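Local coordinates for adenosine kinase, putative (Trypanosoma brucei, PDB 3OTX), which probably catalyses the magnesium- and ATP-dependent phosphorylation of adenosine to AMP, a step of purine salvage, as a member of the PfkB carbohydrate kinase family, at residues T87-D95 with A142-M151. The protein carries 1 engineered substitution. Residues are numbered along the deposited sequence; the frame is centred on the assembly and turned at random.
Sequences TYVGCIADD and AANHLSSEHM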
ATOM      1  N   THR A  87      -4.504  13.318   2.085  1.00 11.31           N
ATOM      2  CA  THR A  87      -3.194  13.924   2.307  1.00 11.70           C
ATOM      3  C   THR A  87      -2.201  12.784   2.404  1.00 14.06           C
ATOM      4  O   THR A  87      -2.476  11.784   3.041  1.00 12.99           O
ATOM      5  CB  THR A  87      -3.160  14.693   3.638  1.00 14.64           C
ATOM      6  OG1 THR A  87      -4.077  15.771   3.553  1.00 16.26           O
ATOM      7  CG2 THR A  87      -1.781  15.244   3.899  1.00 13.46           C
ATOM      8  N   TYR A  88      -1.078  12.917   1.709  1.00 11.80           N
ATOM      9  CA  TYR A  88      -0.026  11.894   1.684  1.00 10.91           C
ATOM     10  C   TYR A  88       1.209  12.461   2.355  1.00 11.47           C
ATOM     11  O   TYR A  88       1.595  13.625   2.103  1.00 13.27           O
ATOM     12  CB  TYR A  88       0.318  11.537   0.220  1.00 11.48           C
ATOM     13  CG  TYR A  88       1.437  10.570   0.081  1.00 10.24           C
ATOM     14  CD1 TYR A  88       1.188   9.205   0.007  1.00  9.54           C
ATOM     15  CD2 TYR A  88       2.763  11.011  -0.034  1.00 12.56           C
ATOM     16  CE1 TYR A  88       2.258   8.259  -0.124  1.00  9.43           C
ATOM     17  CE2 TYR A  88       3.816  10.106  -0.168  1.00 11.27           C
ATOM     18  CZ  TYR A  88       3.562   8.737  -0.222  1.00 11.75           C
ATOM     19  OH  TYR A  88       4.611   7.841  -0.367  1.00 11.71           O
ATOM     20  N   VAL A  89       1.822  11.644   3.196  1.00  9.97           N
ATOM     21  CA  VAL A  89       3.080  11.995   3.863  1.00 11.60           C
ATOM     22  C   VAL A  89       4.172  10.980   3.510  1.00 10.98           C
ATOM     23  O   VAL A  89       3.963   9.762   3.601  1.00 11.19           O
ATOM     24  CB  VAL A  89       2.882  12.105   5.408  1.00 11.40           C
ATOM     25  CG1 VAL A  89       4.199  12.267   6.179  1.00 14.16           C
ATOM     26  CG2 VAL A  89       2.025  13.327   5.703  1.00 11.33           C
ATOM     27  N   GLY A  90       5.341  11.501   3.133  1.00 12.06           N
ATOM     28  CA  GLY A  90       6.548  10.720   2.949  1.00 12.16           C
ATOM     29  C   GLY A  90       7.694  11.685   2.709  1.00 10.93           C
ATOM     30  O   GLY A  90       7.515  12.897   2.829  1.00 12.57           O
ATOM     31  N   CYS A  91       8.887  11.161   2.373  1.00 11.15           N
ATOM     32  CA  CYS A  91      10.053  11.995   2.262  1.00 11.96           C
ATOM     33  C   CYS A  91      10.666  11.777   0.876  1.00 11.77           C
ATOM     34  O   CYS A  91      10.823  10.633   0.433  1.00 12.20           O
ATOM     35  CB  CYS A  91      11.040  11.671   3.391  1.00 12.03           C
ATOM     36  SG  CYS A  91      12.517  12.721   3.415  1.00 15.53           S
ATOM     37  N   ILE A  92      10.994  12.885   0.225  1.00 12.94           N
ATOM     38  CA  ILE A  92      11.625  12.881  -1.087  1.00 12.51           C
ATOM     39  C   ILE A  92      12.805  13.832  -1.063  1.00 14.81           C
ATOM     40  O   ILE A  92      13.035  14.522  -0.047  1.00 15.80           O
ATOM     41  CB  ILE A  92      10.667  13.382  -2.202  1.00 14.51           C
ATOM     42  CG1 ILE A  92      10.136  14.816  -1.912  1.00 13.05           C
ATOM     43  CG2 ILE A  92       9.507  12.420  -2.418  1.00 16.11           C
ATOM     44  CD1 ILE A  92       9.330  15.448  -3.056  1.00 13.97           C
ATOM     45  N   ALA A  93      13.554  13.848  -2.155  1.00 15.23           N
ATOM     46  CA  ALA A  93      14.515  14.916  -2.422  1.00 14.26           C
ATOM     47  C   ALA A  93      13.946  15.861  -3.464  1.00 17.15           C
ATOM     48  O   ALA A  93      13.040  15.487  -4.213  1.00 15.81           O
ATOM     49  CB  ALA A  93      15.892  14.337  -2.880  1.00 15.40           C
ATOM     50  N   ASP A  94      14.494  17.077  -3.541  1.00 18.63           N
ATOM     51  CA  ASP A  94      14.076  18.048  -4.581  1.00 19.90           C
ATOM     52  C   ASP A  94      14.872  17.785  -5.859  1.00 21.47           C
ATOM     53  O   ASP A  94      15.591  18.652  -6.391  1.00 21.66           O
ATOM     54  CB  ASP A  94      14.259  19.487  -4.083  1.00 24.90           C
ATOM     55  CG  ASP A  94      13.569  20.512  -4.969  1.00 33.87           C
ATOM     56  OD1 ASP A  94      12.523  20.193  -5.573  1.00 32.62           O
ATOM     57  OD2 ASP A  94      14.085  21.648  -5.068  1.00 40.42           O
ATOM     58  N   ASP A  95      14.772  16.548  -6.319  1.00 18.41           N
ATOM     59  CA  ASP A  95      15.399  16.105  -7.535  1.00 17.35           C
ATOM     60  C   ASP A  95      14.358  15.761  -8.593  1.00 15.49           C
ATOM     61  O   ASP A  95      13.148  15.976  -8.387  1.00 17.20           O
ATOM     62  CB  ASP A  95      16.361  14.955  -7.248  1.00 17.92           C
ATOM     63  CG  ASP A  95      15.691  13.741  -6.609  1.00 18.28           C
ATOM     64  OD1 ASP A  95      14.440  13.671  -6.531  1.00 16.44           O
ATOM     65  OD2 ASP A  95      16.440  12.849  -6.170  1.00 16.87           O
ATOM     66  N   ALA A 142      15.677   8.768  -0.201  1.00 15.29           N
ATOM     67  CA  ALA A 142      15.117   9.805   0.642  1.00 15.45           C
ATOM     68  C   ALA A 142      13.995   9.283   1.552  1.00 14.15           C
ATOM     69  O   ALA A 142      13.806   9.797   2.660  1.00 14.21           O
ATOM     70  CB  ALA A 142      14.618  10.933  -0.228  1.00 16.19           C
ATOM     71  N   ALA A 143      13.222   8.290   1.096  1.00 13.24           N
ATOM     72  CA  ALA A 143      12.065   7.850   1.879  1.00 16.93           C
ATOM     73  C   ALA A 143      12.492   7.313   3.245  1.00 15.36           C
ATOM     74  O   ALA A 143      11.754   7.408   4.218  1.00 16.15           O
ATOM     75  CB  ALA A 143      11.217   6.824   1.107  1.00 13.42           C
ATOM     76  N   ASN A 144      13.715   6.797   3.331  1.00 15.29           N
ATOM     77  CA  ASN A 144      14.195   6.231   4.583  1.00 16.32           C
ATOM     78  C   ASN A 144      14.620   7.297   5.583  1.00 15.63           C
ATOM     79  O   ASN A 144      14.941   6.977   6.721  1.00 19.79           O
ATOM     80  CB  ASN A 144      15.381   5.320   4.322  1.00 18.69           C
ATOM     81  CG  ASN A 144      15.565   4.274   5.381  1.00 26.51           C
ATOM     82  OD1 ASN A 144      16.693   4.003   5.818  1.00 33.66           O
ATOM     83  ND2 ASN A 144      14.487   3.662   5.792  1.00 16.76           N
ATOM     84  N   HIS A 145      14.638   8.549   5.156  1.00 14.99           N
ATOM     85  CA  HIS A 145      15.051   9.673   6.012  1.00 17.10           C
ATOM     86  C   HIS A 145      13.882  10.506   6.548  1.00 17.89           C
ATOM     87  O   HIS A 145      14.097  11.586   7.122  1.00 18.81           O
ATOM     88  CB  HIS A 145      16.016  10.570   5.230  1.00 17.24           C
ATOM     89  CG  HIS A 145      17.300   9.884   4.881  1.00 21.06           C
ATOM     90  ND1 HIS A 145      18.410   9.940   5.698  1.00 25.89           N
ATOM     91  CD2 HIS A 145      17.661   9.138   3.811  1.00 18.01           C
ATOM     92  CE1 HIS A 145      19.394   9.246   5.151  1.00 29.99           C
ATOM     93  NE2 HIS A 145      18.969   8.756   4.002  1.00 25.54           N
ATOM     94  N   LEU A 146      12.657  10.016   6.383  1.00 15.73           N
ATOM     95  CA  LEU A 146      11.487  10.698   6.959  1.00 13.58           C
ATOM     96  C   LEU A 146      11.724  10.895   8.479  1.00 12.90           C
ATOM     97  O   LEU A 146      12.016   9.942   9.196  1.00 15.36           O
ATOM     98  CB  LEU A 146      10.217   9.904   6.669  1.00 12.75           C
ATOM     99  CG  LEU A 146       8.916  10.481   7.243  1.00 16.67           C
ATOM    100  CD1 LEU A 146       8.594  11.823   6.655  1.00 21.64           C
ATOM    101  CD2 LEU A 146       7.778   9.502   6.962  1.00 18.84           C
ATOM    102  N   SER A 147      11.677  12.156   8.914  1.00 14.63           N
ATOM    103  CA  SER A 147      12.095  12.510  10.281  1.00 15.26           C
ATOM    104  C   SER A 147      10.956  12.744  11.291  1.00 16.72           C
ATOM    105  O   SER A 147       9.816  13.086  10.927  1.00 14.73           O
ATOM    106  CB  SER A 147      12.990  13.761  10.223  1.00 17.17           C
ATOM    107  OG  SER A 147      12.225  14.924   9.931  1.00 18.10           O
ATOM    108  N   SER A 148      11.306  12.600  12.572  1.00 18.77           N
ATOM    109  CA  SER A 148      10.372  12.924  13.612  1.00 19.10           C
ATOM    110  C   SER A 148      10.065  14.410  13.575  1.00 17.27           C
ATOM    111  O   SER A 148       8.935  14.798  13.846  1.00 18.75           O
ATOM    112  CB  SER A 148      10.937  12.524  14.974  1.00 23.41           C
ATOM    113  OG  SER A 148      11.164  11.124  14.992  1.00 31.94           O
ATOM    114  N   GLU A 149      11.052  15.223  13.174  1.00 17.24           N
ATOM    115  CA  GLU A 149      10.810  16.670  13.055  1.00 17.45           C
ATOM    116  C   GLU A 149       9.673  16.903  12.051  1.00 18.15           C
ATOM    117  O   GLU A 149       8.722  17.687  12.303  1.00 18.96           O
ATOM    118  CB  GLU A 149      12.066  17.434  12.611  1.00 21.10           C
ATOM    119  CG  GLU A 149      13.194  17.521  13.650  1.00 37.00           C
ATOM    120  CD  GLU A 149      13.716  16.162  14.157  1.00 41.04           C
ATOM    121  OE1 GLU A 149      13.875  15.191  13.368  1.00 25.86           O
ATOM    122  OE2 GLU A 149      13.977  16.076  15.376  1.00 49.55           O
ATOM    123  N   HIS A 150       9.731  16.209  10.921  1.00 16.58           N
ATOM    124  CA  HIS A 150       8.668  16.386   9.944  1.00 16.41           C
ATOM    125  C   HIS A 150       7.326  15.897  10.488  1.00 14.18           C
ATOM    126  O   HIS A 150       6.287  16.512  10.264  1.00 13.85           O
ATOM    127  CB  HIS A 150       9.002  15.648   8.634  1.00 14.21           C
ATOM    128  CG  HIS A 150       8.003  15.909   7.545  1.00 12.19           C
ATOM    129  ND1 HIS A 150       7.872  17.139   6.939  1.00 16.11           N
ATOM    130  CD2 HIS A 150       7.032  15.117   7.010  1.00 15.48           C
ATOM    131  CE1 HIS A 150       6.886  17.093   6.056  1.00 18.25           C
ATOM    132  NE2 HIS A 150       6.356  15.880   6.085  1.00 16.14           N
ATOM    133  N   MET A 151       7.338  14.760  11.178  1.00 13.76           N
ATOM    134  CA  MET A 151       6.094  14.225  11.762  1.00 13.66           C
ATOM    135  C   MET A 151       5.403  15.189  12.750  1.00 16.47           C
ATOM    136  O   MET A 151       4.190  15.122  12.909  1.00 20.76           O
ATOM    137  CB  MET A 151       6.348  12.894  12.466  1.00 16.45           C
ATOM    138  CG  MET A 151       6.762  11.753  11.517  1.00 15.08           C
ATOM    139  SD  MET A 151       5.566  11.417  10.183  1.00 15.51           S
ATOM    140  CE  MET A 151       4.108  10.983  11.116  1.00 18.91           C
TER
HETATM  141  O   HOH W   1       8.962   8.369   3.269  1.00 13.59           O
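C91 turns its sulfur away from its own amide N (chi1 -177°) and into the bend of 142-146, and the extended first torsion of L146 (chi1 179°) carries its isobutyl end along G90-C91. The C91 sulfur stops 3.3 Å from A142 O, a carbonyl that already accepts H145 N, while C91 CB meets L146 CB at 3.8 Å. L146 CD1 lies 4.0 Å from G90 C. On the far side of C91, the methyl CB of A142 rests 3.5 Å from I92 C, over the peptide leading to A93. A143 CA gives a CH···O contact to C91 O (3.4 Å), and a water bonded to A143 O accepts from C91 N at 2.9 Å. Further along, V89 CG1 touches the edge of the H150 ring at CD2 (4.1 Å) and approaches M151 SD. The H150 ring is tied through NE2 to A113 O of strand 111-116, and S147, the N-cap of helix 148-151, accepts H150 N through OG. This buried contact packs the 3-10 turn, loop and helix start that follow lid strand 133-141 against edge strand 91-92 and inner strand 86-89 of the central sheet, beside the adenosine-binding N15, where the lid meets the α/β domain of a ribokinase-like fold.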